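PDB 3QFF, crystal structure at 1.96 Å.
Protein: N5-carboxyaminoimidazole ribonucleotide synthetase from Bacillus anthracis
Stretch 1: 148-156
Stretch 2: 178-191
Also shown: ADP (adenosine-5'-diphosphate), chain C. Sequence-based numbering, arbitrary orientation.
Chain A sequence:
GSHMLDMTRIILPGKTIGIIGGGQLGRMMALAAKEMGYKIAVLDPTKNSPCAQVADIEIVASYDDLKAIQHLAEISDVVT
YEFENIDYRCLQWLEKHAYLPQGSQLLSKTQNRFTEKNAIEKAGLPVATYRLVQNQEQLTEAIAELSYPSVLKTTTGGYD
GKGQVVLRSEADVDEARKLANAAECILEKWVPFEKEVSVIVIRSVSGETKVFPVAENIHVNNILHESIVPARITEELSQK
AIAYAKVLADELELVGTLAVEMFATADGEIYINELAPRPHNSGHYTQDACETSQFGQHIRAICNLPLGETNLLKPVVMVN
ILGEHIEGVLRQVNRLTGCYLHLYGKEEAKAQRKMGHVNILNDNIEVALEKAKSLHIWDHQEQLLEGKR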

ATOM      1  N   TYR A 148      21.669 -13.775  40.673  1.00 51.14           N
ATOM      2  CA  TYR A 148      21.189 -14.604  39.570  1.00 50.61           C
ATOM      3  C   TYR A 148      19.662 -14.736  39.601  1.00 49.90           C
ATOM      4  O   TYR A 148      19.056 -14.694  40.684  1.00 49.95           O
ATOM      5  CB  TYR A 148      21.836 -15.991  39.622  1.00 51.22           C
ATOM      6  CG  TYR A 148      23.348 -15.972  39.542  1.00 52.27           C
ATOM      7  CD1 TYR A 148      24.003 -15.828  38.317  1.00 53.23           C
ATOM      8  CD2 TYR A 148      24.124 -16.104  40.695  1.00 53.62           C
ATOM      9  CE1 TYR A 148      25.396 -15.807  38.242  1.00 53.64           C
ATOM     10  CE2 TYR A 148      25.516 -16.087  40.631  1.00 53.90           C
ATOM     11  CZ  TYR A 148      26.141 -15.939  39.403  1.00 53.70           C
ATOM     12  OH  TYR A 148      27.510 -15.921  39.343  1.00 54.31           O
ATOM     13  N   PRO A 149      19.025 -14.874  38.420  1.00 48.88           N
ATOM     14  CA  PRO A 149      19.619 -14.804  37.085  1.00 48.18           C
ATOM     15  C   PRO A 149      19.792 -13.374  36.547  1.00 47.49           C
ATOM     16  O   PRO A 149      19.167 -12.436  37.054  1.00 47.45           O
ATOM     17  CB  PRO A 149      18.632 -15.589  36.224  1.00 48.24           C
ATOM     18  CG  PRO A 149      17.332 -15.441  36.909  1.00 48.30           C
ATOM     19  CD  PRO A 149      17.617 -15.309  38.372  1.00 48.94           C
ATOM     20  N   SER A 150      20.645 -13.236  35.531  1.00 46.55           N
ATOM     21  CA  SER A 150      20.977 -11.943  34.932  1.00 45.65           C
ATOM     22  C   SER A 150      21.389 -12.111  33.482  1.00 44.69           C
ATOM     23  O   SER A 150      21.603 -13.231  33.011  1.00 44.56           O
ATOM     24  CB  SER A 150      22.106 -11.259  35.707  1.00 45.90           C
ATOM     25  OG  SER A 150      21.644 -10.762  36.950  1.00 46.95           O
ATOM     26  N   VAL A 151      21.496 -10.990  32.777  1.00 43.39           N
ATOM     27  CA  VAL A 151      21.911 -10.990  31.386  1.00 42.50           C
ATOM     28  C   VAL A 151      22.989  -9.926  31.154  1.00 41.94           C
ATOM     29  O   VAL A 151      22.800  -8.750  31.485  1.00 41.63           O
ATOM     30  CB  VAL A 151      20.719 -10.734  30.437  1.00 42.59           C
ATOM     31  CG1 VAL A 151      21.130 -10.951  29.001  1.00 42.66           C
ATOM     32  CG2 VAL A 151      19.535 -11.638  30.798  1.00 43.33           C
ATOM     33  N   LEU A 152      24.118 -10.356  30.597  1.00 41.01           N
ATOM     34  CA  LEU A 152      25.175  -9.446  30.196  1.00 40.17           C
ATOM     35  C   LEU A 152      25.066  -9.194  28.706  1.00 39.76           C
ATOM     36  O   LEU A 152      25.145 -10.126  27.921  1.00 39.81           O
ATOM     37  CB  LEU A 152      26.550 -10.033  30.525  1.00 39.87           C
ATOM     38  CG  LEU A 152      27.747  -9.091  30.376  1.00 38.89           C
ATOM     39  CD1 LEU A 152      27.696  -7.994  31.428  1.00 37.25           C
ATOM     40  CD2 LEU A 152      29.035  -9.892  30.497  1.00 39.07           C
ATOM     41  N   LYS A 153      24.874  -7.937  28.323  1.00 38.91           N
ATOM     42  CA  LYS A 153      24.786  -7.568  26.911  1.00 39.04           C
ATOM     43  C   LYS A 153      25.816  -6.487  26.606  1.00 38.74           C
ATOM     44  O   LYS A 153      26.134  -5.683  27.480  1.00 38.45           O
ATOM     45  CB  LYS A 153      23.387  -7.040  26.563  1.00 38.62           C
ATOM     46  CG  LYS A 153      22.241  -7.667  27.338  1.00 39.89           C
ATOM     47  CD  LYS A 153      20.889  -7.223  26.773  1.00 40.57           C
ATOM     48  CE  LYS A 153      19.783  -7.480  27.785  1.00 41.08           C
ATOM     49  NZ  LYS A 153      18.569  -6.648  27.527  1.00 39.85           N
ATOM     50  N   THR A 154      26.334  -6.469  25.378  1.00 38.47           N
ATOM     51  CA  THR A 154      27.219  -5.385  24.948  1.00 38.87           C
ATOM     52  C   THR A 154      26.399  -4.104  24.796  1.00 38.91           C
ATOM     53  O   THR A 154      25.238  -4.159  24.400  1.00 38.47           O
ATOM     54  CB  THR A 154      27.922  -5.685  23.606  1.00 38.86           C
ATOM     55  OG1 THR A 154      26.940  -5.850  22.574  1.00 39.99           O
ATOM     56  CG2 THR A 154      28.783  -6.938  23.701  1.00 38.47           C
ATOM     57  N   THR A 155      26.999  -2.959  25.111  1.00 39.08           N
ATOM     58  CA  THR A 155      26.283  -1.681  25.040  1.00 39.68           C
ATOM     59  C   THR A 155      26.026  -1.225  23.604  1.00 41.28           C
ATOM     60  O   THR A 155      25.062  -0.514  23.343  1.00 40.44           O
ATOM     61  CB  THR A 155      27.013  -0.550  25.802  1.00 39.36           C
ATOM     62  OG1 THR A 155      28.372  -0.468  25.360  1.00 37.10           O
ATOM     63  CG2 THR A 155      26.978  -0.788  27.310  1.00 39.02           C
ATOM     64  N   THR A 156      26.893  -1.624  22.674  1.00 43.23           N
ATOM     65  CA  THR A 156      26.755  -1.189  21.283  1.00 45.90           C
ATOM     66  C   THR A 156      26.845  -2.341  20.295  1.00 47.61           C
ATOM     67  O   THR A 156      27.205  -3.465  20.665  1.00 47.89           O
ATOM     68  CB  THR A 156      27.828  -0.148  20.888  1.00 45.84           C
ATOM     69  OG1 THR A 156      29.119  -0.771  20.902  1.00 46.59           O
ATOM     70  CG2 THR A 156      27.815   1.047  21.837  1.00 45.97           C
ATOM     71  N   LYS A 178      34.608 -13.417  29.483  1.00 47.00           N
ATOM     72  CA  LYS A 178      35.082 -13.417  28.103  1.00 46.91           C
ATOM     73  C   LYS A 178      34.430 -12.273  27.328  1.00 46.13           C
ATOM     74  O   LYS A 178      35.097 -11.556  26.586  1.00 46.07           O
ATOM     75  CB  LYS A 178      34.764 -14.764  27.438  1.00 47.14           C
ATOM     76  CG  LYS A 178      35.351 -14.950  26.042  1.00 48.98           C
ATOM     77  CD  LYS A 178      36.638 -15.778  26.079  1.00 50.76           C
ATOM     78  CE  LYS A 178      37.173 -16.013  24.675  1.00 50.74           C
ATOM     79  NZ  LYS A 178      38.153 -17.141  24.642  1.00 52.19           N
ATOM     80  N   LEU A 179      33.123 -12.105  27.520  1.00 45.27           N
ATOM     81  CA  LEU A 179      32.372 -11.042  26.856  1.00 44.18           C
ATOM     82  C   LEU A 179      32.772  -9.661  27.367  1.00 43.27           C
ATOM     83  O   LEU A 179      33.028  -8.761  26.571  1.00 42.83           O
ATOM     84  CB  LEU A 179      30.860 -11.263  27.007  1.00 43.98           C
ATOM     85  CG  LEU A 179      29.926 -10.309  26.258  1.00 43.92           C
ATOM     86  CD1 LEU A 179      30.132 -10.401  24.741  1.00 43.64           C
ATOM     87  CD2 LEU A 179      28.473 -10.590  26.634  1.00 43.45           C
ATOM     88  N   ALA A 180      32.827  -9.504  28.688  1.00 42.70           N
ATOM     89  CA  ALA A 180      33.259  -8.244  29.300  1.00 42.65           C
ATOM     90  C   ALA A 180      34.701  -7.880  28.906  1.00 42.58           C
ATOM     91  O   ALA A 180      35.113  -6.725  29.008  1.00 42.48           O
ATOM     92  CB  ALA A 180      33.108  -8.308  30.809  1.00 42.58           C
ATOM     93  N   ASN A 181      35.454  -8.872  28.433  1.00 42.59           N
ATOM     94  CA  ASN A 181      36.831  -8.656  27.996  1.00 42.42           C
ATOM     95  C   ASN A 181      36.929  -8.056  26.592  1.00 42.28           C
ATOM     96  O   ASN A 181      37.864  -7.311  26.294  1.00 42.37           O
ATOM     97  CB  ASN A 181      37.620  -9.964  28.068  1.00 42.59           C
ATOM     98  CG  ASN A 181      39.106  -9.747  27.986  1.00 43.32           C
ATOM     99  OD1 ASN A 181      39.713  -9.951  26.936  1.00 44.79           O
ATOM    100  ND2 ASN A 181      39.703  -9.307  29.087  1.00 44.04           N
ATOM    101  N   ALA A 182      35.963  -8.386  25.738  1.00 41.87           N
ATOM    102  CA  ALA A 182      35.948  -7.921  24.346  1.00 41.30           C
ATOM    103  C   ALA A 182      35.197  -6.604  24.134  1.00 40.88           C
ATOM    104  O   ALA A 182      35.463  -5.888  23.162  1.00 41.41           O
ATOM    105  CB  ALA A 182      35.365  -8.999  23.438  1.00 41.39           C
ATOM    106  N   ALA A 183      34.254  -6.294  25.021  1.00 39.75           N
ATOM    107  CA  ALA A 183      33.392  -5.125  24.833  1.00 38.86           C
ATOM    108  C   ALA A 183      32.846  -4.540  26.125  1.00 37.86           C
ATOM    109  O   ALA A 183      32.755  -5.224  27.152  1.00 38.25           O
ATOM    110  CB  ALA A 183      32.236  -5.470  23.893  1.00 39.00           C
ATOM    111  N   GLU A 184      32.493  -3.261  26.057  1.00 36.84           N
ATOM    112  CA  GLU A 184      31.730  -2.600  27.099  1.00 35.97           C
ATOM    113  C   GLU A 184      30.332  -3.203  27.132  1.00 35.31           C
ATOM    114  O   GLU A 184      29.687  -3.368  26.086  1.00 35.00           O
ATOM    115  CB  GLU A 184      31.632  -1.101  26.827  1.00 35.77           C
ATOM    116  CG  GLU A 184      30.833  -0.345  27.888  1.00 36.01           C
ATOM    117  CD  GLU A 184      30.595   1.109  27.528  1.00 37.58           C
ATOM    118  OE1 GLU A 184      31.256   1.983  28.136  1.00 35.59           O
ATOM    119  OE2 GLU A 184      29.748   1.374  26.639  1.00 37.48           O
ATOM    120  N   CYS A 185      29.879  -3.507  28.340  1.00 35.15           N
ATOM    121  CA  CYS A 185      28.625  -4.199  28.570  1.00 34.92           C
ATOM    122  C   CYS A 185      27.719  -3.543  29.610  1.00 34.37           C
ATOM    123  O   CYS A 185      28.085  -2.586  30.307  1.00 33.73           O
ATOM    124  CB  CYS A 185      28.914  -5.644  28.988  1.00 35.39           C
ATOM    125  SG  CYS A 185      29.650  -6.639  27.670  1.00 37.76           S
ATOM    126  N   ILE A 186      26.512  -4.084  29.689  1.00 33.84           N
ATOM    127  CA  ILE A 186      25.581  -3.785  30.738  1.00 33.91           C
ATOM    128  C   ILE A 186      25.114  -5.134  31.294  1.00 33.70           C
ATOM    129  O   ILE A 186      24.931  -6.083  30.538  1.00 33.52           O
ATOM    130  CB  ILE A 186      24.390  -2.933  30.180  1.00 34.05           C
ATOM    131  CG1 ILE A 186      23.517  -2.384  31.293  1.00 35.22           C
ATOM    132  CG2 ILE A 186      23.538  -3.713  29.155  1.00 33.87           C
ATOM    133  CD1 ILE A 186      22.317  -1.601  30.743  1.00 37.73           C
ATOM    134  N   LEU A 187      24.954  -5.221  32.607  1.00 33.73           N
ATOM    135  CA  LEU A 187      24.308  -6.379  33.210  1.00 34.29           C
ATOM    136  C   LEU A 187      22.936  -5.972  33.724  1.00 34.94           C
ATOM    137  O   LEU A 187      22.816  -4.990  34.456  1.00 34.58           O
ATOM    138  CB  LEU A 187      25.141  -6.958  34.354  1.00 33.93           C
ATOM    139  CG  LEU A 187      24.652  -8.301  34.938  1.00 33.39           C
ATOM    140  CD1 LEU A 187      25.196  -9.450  34.124  1.00 32.22           C
ATOM    141  CD2 LEU A 187      25.063  -8.460  36.396  1.00 32.33           C
ATOM    142  N   GLU A 188      21.914  -6.737  33.340  1.00 35.80           N
ATOM    143  CA  GLU A 188      20.532  -6.473  33.744  1.00 37.27           C
ATOM    144  C   GLU A 188      19.960  -7.611  34.579  1.00 37.77           C
ATOM    145  O   GLU A 188      20.227  -8.783  34.291  1.00 37.98           O
ATOM    146  CB  GLU A 188      19.639  -6.324  32.519  1.00 37.35           C
ATOM    147  CG  GLU A 188      20.001  -5.205  31.562  1.00 39.27           C
ATOM    148  CD  GLU A 188      19.054  -5.155  30.374  1.00 42.04           C
ATOM    149  OE1 GLU A 188      19.390  -4.487  29.376  1.00 44.36           O
ATOM    150  OE2 GLU A 188      17.981  -5.804  30.427  1.00 42.17           O
ATOM    151  N   LYS A 189      19.157  -7.267  35.583  1.00 38.41           N
ATOM    152  CA  LYS A 189      18.352  -8.260  36.298  1.00 39.85           C
ATOM    153  C   LYS A 189      17.426  -8.977  35.334  1.00 40.16           C
ATOM    154  O   LYS A 189      16.835  -8.360  34.449  1.00 39.80           O
ATOM    155  CB  LYS A 189      17.519  -7.617  37.405  1.00 40.24           C
ATOM    156  CG  LYS A 189      17.993  -7.909  38.813  1.00 41.07           C
ATOM    157  CD  LYS A 189      17.085  -7.244  39.838  1.00 43.07           C
ATOM    158  CE  LYS A 189      17.785  -7.072  41.184  1.00 44.37           C
ATOM    159  NZ  LYS A 189      17.422  -5.777  41.829  1.00 46.14           N
ATOM    160  N   TRP A 190      17.323 -10.290  35.503  1.00 41.20           N
ATOM    161  CA  TRP A 190      16.387 -11.097  34.736  1.00 42.40           C
ATOM    162  C   TRP A 190      14.965 -10.691  35.093  1.00 42.02           C
ATOM    163  O   TRP A 190      14.592 -10.665  36.269  1.00 42.45           O
ATOM    164  CB  TRP A 190      16.598 -12.581  35.038  1.00 43.34           C
ATOM    165  CG  TRP A 190      15.698 -13.509  34.277  1.00 46.03           C
ATOM    166  CD1 TRP A 190      14.514 -14.057  34.712  1.00 47.78           C
ATOM    167  CD2 TRP A 190      15.913 -14.013  32.954  1.00 48.83           C
ATOM    168  NE1 TRP A 190      13.980 -14.863  33.732  1.00 49.48           N
ATOM    169  CE2 TRP A 190      14.818 -14.859  32.645  1.00 49.44           C
ATOM    170  CE3 TRP A 190      16.923 -13.833  31.998  1.00 49.78           C
ATOM    171  CZ2 TRP A 190      14.702 -15.518  31.414  1.00 50.37           C
ATOM    172  CZ3 TRP A 190      16.809 -14.493  30.773  1.00 50.93           C
ATOM    173  CH2 TRP A 190      15.704 -15.325  30.494  1.00 51.01           C
ATOM    174  N   VAL A 191      14.184 -10.354  34.077  1.00 41.45           N
ATOM    175  CA  VAL A 191      12.786 -10.001  34.284  1.00 41.07           C
ATOM    176  C   VAL A 191      11.954 -11.245  34.003  1.00 40.82           C
ATOM    177  O   VAL A 191      12.007 -11.784  32.895  1.00 40.60           O
ATOM    178  CB  VAL A 191      12.331  -8.837  33.366  1.00 41.07           C
ATOM    179  CG1 VAL A 191      10.941  -8.348  33.763  1.00 41.08           C
ATOM    180  CG2 VAL A 191      13.326  -7.682  33.413  1.00 40.88           C
TER
HETATM  181  PB  ADP C 400      18.613  -7.596  20.991  1.00 62.88           P
HETATM  182  O1B ADP C 400      19.648  -8.532  20.411  1.00 62.84           O
HETATM  183  O2B ADP C 400      19.032  -6.143  20.933  1.00 62.26           O
HETATM  184  O3B ADP C 400      17.214  -7.869  20.490  1.00 62.65           O
HETATM  185  PA  ADP C 400      17.436  -7.694  23.658  1.00 60.58           P
HETATM  186  O1A ADP C 400      16.138  -7.341  22.962  1.00 61.16           O
HETATM  187  O2A ADP C 400      17.976  -6.806  24.755  1.00 60.28           O
HETATM  188  O3A ADP C 400      18.617  -7.955  22.575  1.00 61.78           O
HETATM  189  O5' ADP C 400      17.255  -9.148  24.318  1.00 59.78           O
HETATM  190  C5' ADP C 400      17.059 -10.289  23.486  1.00 59.37           C
HETATM  191  C4' ADP C 400      16.105 -11.255  24.172  1.00 58.68           C
HETATM  192  O4' ADP C 400      16.650 -11.637  25.437  1.00 57.97           O
HETATM  193  C3' ADP C 400      14.754 -10.617  24.454  1.00 58.29           C
HETATM  194  O3' ADP C 400      13.810 -10.933  23.426  1.00 59.10           O
HETATM  195  C2' ADP C 400      14.345 -11.186  25.798  1.00 58.33           C
HETATM  196  O2' ADP C 400      13.508 -12.330  25.606  1.00 57.59           O
HETATM  197  C1' ADP C 400      15.642 -11.632  26.454  1.00 57.50           C
HETATM  198  N9  ADP C 400      16.017 -10.687  27.542  1.00 56.66           N
HETATM  199  C8  ADP C 400      16.805  -9.598  27.410  1.00 56.00           C
HETATM  200  N7  ADP C 400      16.952  -8.950  28.592  1.00 55.36           N
HETATM  201  C5  ADP C 400      16.250  -9.627  29.516  1.00 54.99           C
HETATM  202  C6  ADP C 400      15.979  -9.485  30.969  1.00 54.68           C
HETATM  203  N6  ADP C 400      16.505  -8.460  31.686  1.00 52.96           N
HETATM  204  N1  ADP C 400      15.184 -10.418  31.551  1.00 54.85           N
HETATM  205  C2  ADP C 400      14.651 -11.440  30.856  1.00 54.93           C
HETATM  206  N3  ADP C 400      14.857 -11.626  29.540  1.00 55.17           N
HETATM  207  C4  ADP C 400      15.636 -10.773  28.824  1.00 55.74           C
HETATM  208  O   HOH W   1      29.691  -2.725  23.273  1.00 33.20           O

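This contact is an antiparallel pairing of two β-strands, with a leucine-rich patch against a helix on one face and a salt bridge that reaches bound ADP on the other. Strand 150-154 runs beside strand 185-189, their directions 157° apart. Together the two stretches bury 931 Å².

The backbone ladder has two hydrogen-bonded pairs. Val151 faces Glu188: Val151 N donates to Glu188 O at 3.0 Å, and Glu188 N donates to Val151 O at 2.9 Å. Lys153 faces Ile186 in the same way, with Lys153 N to Ile186 O at 2.9 Å and Ile186 N to Lys153 O at 2.8 Å. The ladder continues past both strands. Trp190 N donates to Pro149 O at 3.2 Å, and Thr155 N donates to Glu184 O at 2.9 Å. At the non-hydrogen-bonded pairs the chains come closer, and CA-H groups point at carbonyls, as in Leu152 CA to Ile186 O at 3.4 Å.

Leu152 and Leu187 lie on one face of the sheet. Leu152 is the centre of an apolar cluster. Its CB meets Leu187 CD1 at 3.9 Å and its CD1 meets Cys185 CB at 3.6 Å. Its CD2 reaches the helix, 4.0 Å from Leu179 CD2. The helix axis passes 9.1 Å from that of strand 150-154, and the ends of Leu152 and Leu179 meet in the space between.

Val151, Lys153, Ile186 and Glu188 lie on the other face. Lys153 and Glu188 form a salt bridge, Lys153 NZ to Glu188 OE1 at 3.0 Å; the individual hydrogen bonds are weak. Opposite charges still attract at this range. Both side chains also bind the nucleotide. Lys153 NZ donates to ADP N7 at 3.0 Å and to the phosphate oxygen ADP O2A at 2.8 Å. ADP N6 donates to Glu188 OE2 at 3.3 Å and to Lys189 O at 2.8 Å. Val191 N donates to ADP N1 at 2.7 Å.

At the Trp190 end the side chains meet through apolar atoms. Pro149, which follows a cis peptide bond, places CG 3.5 Å from Trp190 CB. Val151 CG2 sits at the edge of the indole, 3.6 Å from Trp190 CE3.

The other end adds polar contacts. Thr155 OG1 donates to Glu184 OE2 at 2.6 Å, a short bond between a hydroxyl and a carboxylate. Water 1 links the stretches nearby: it accepts from Thr156 N at 3.1 Å and donates to Glu184 O at 2.9 Å.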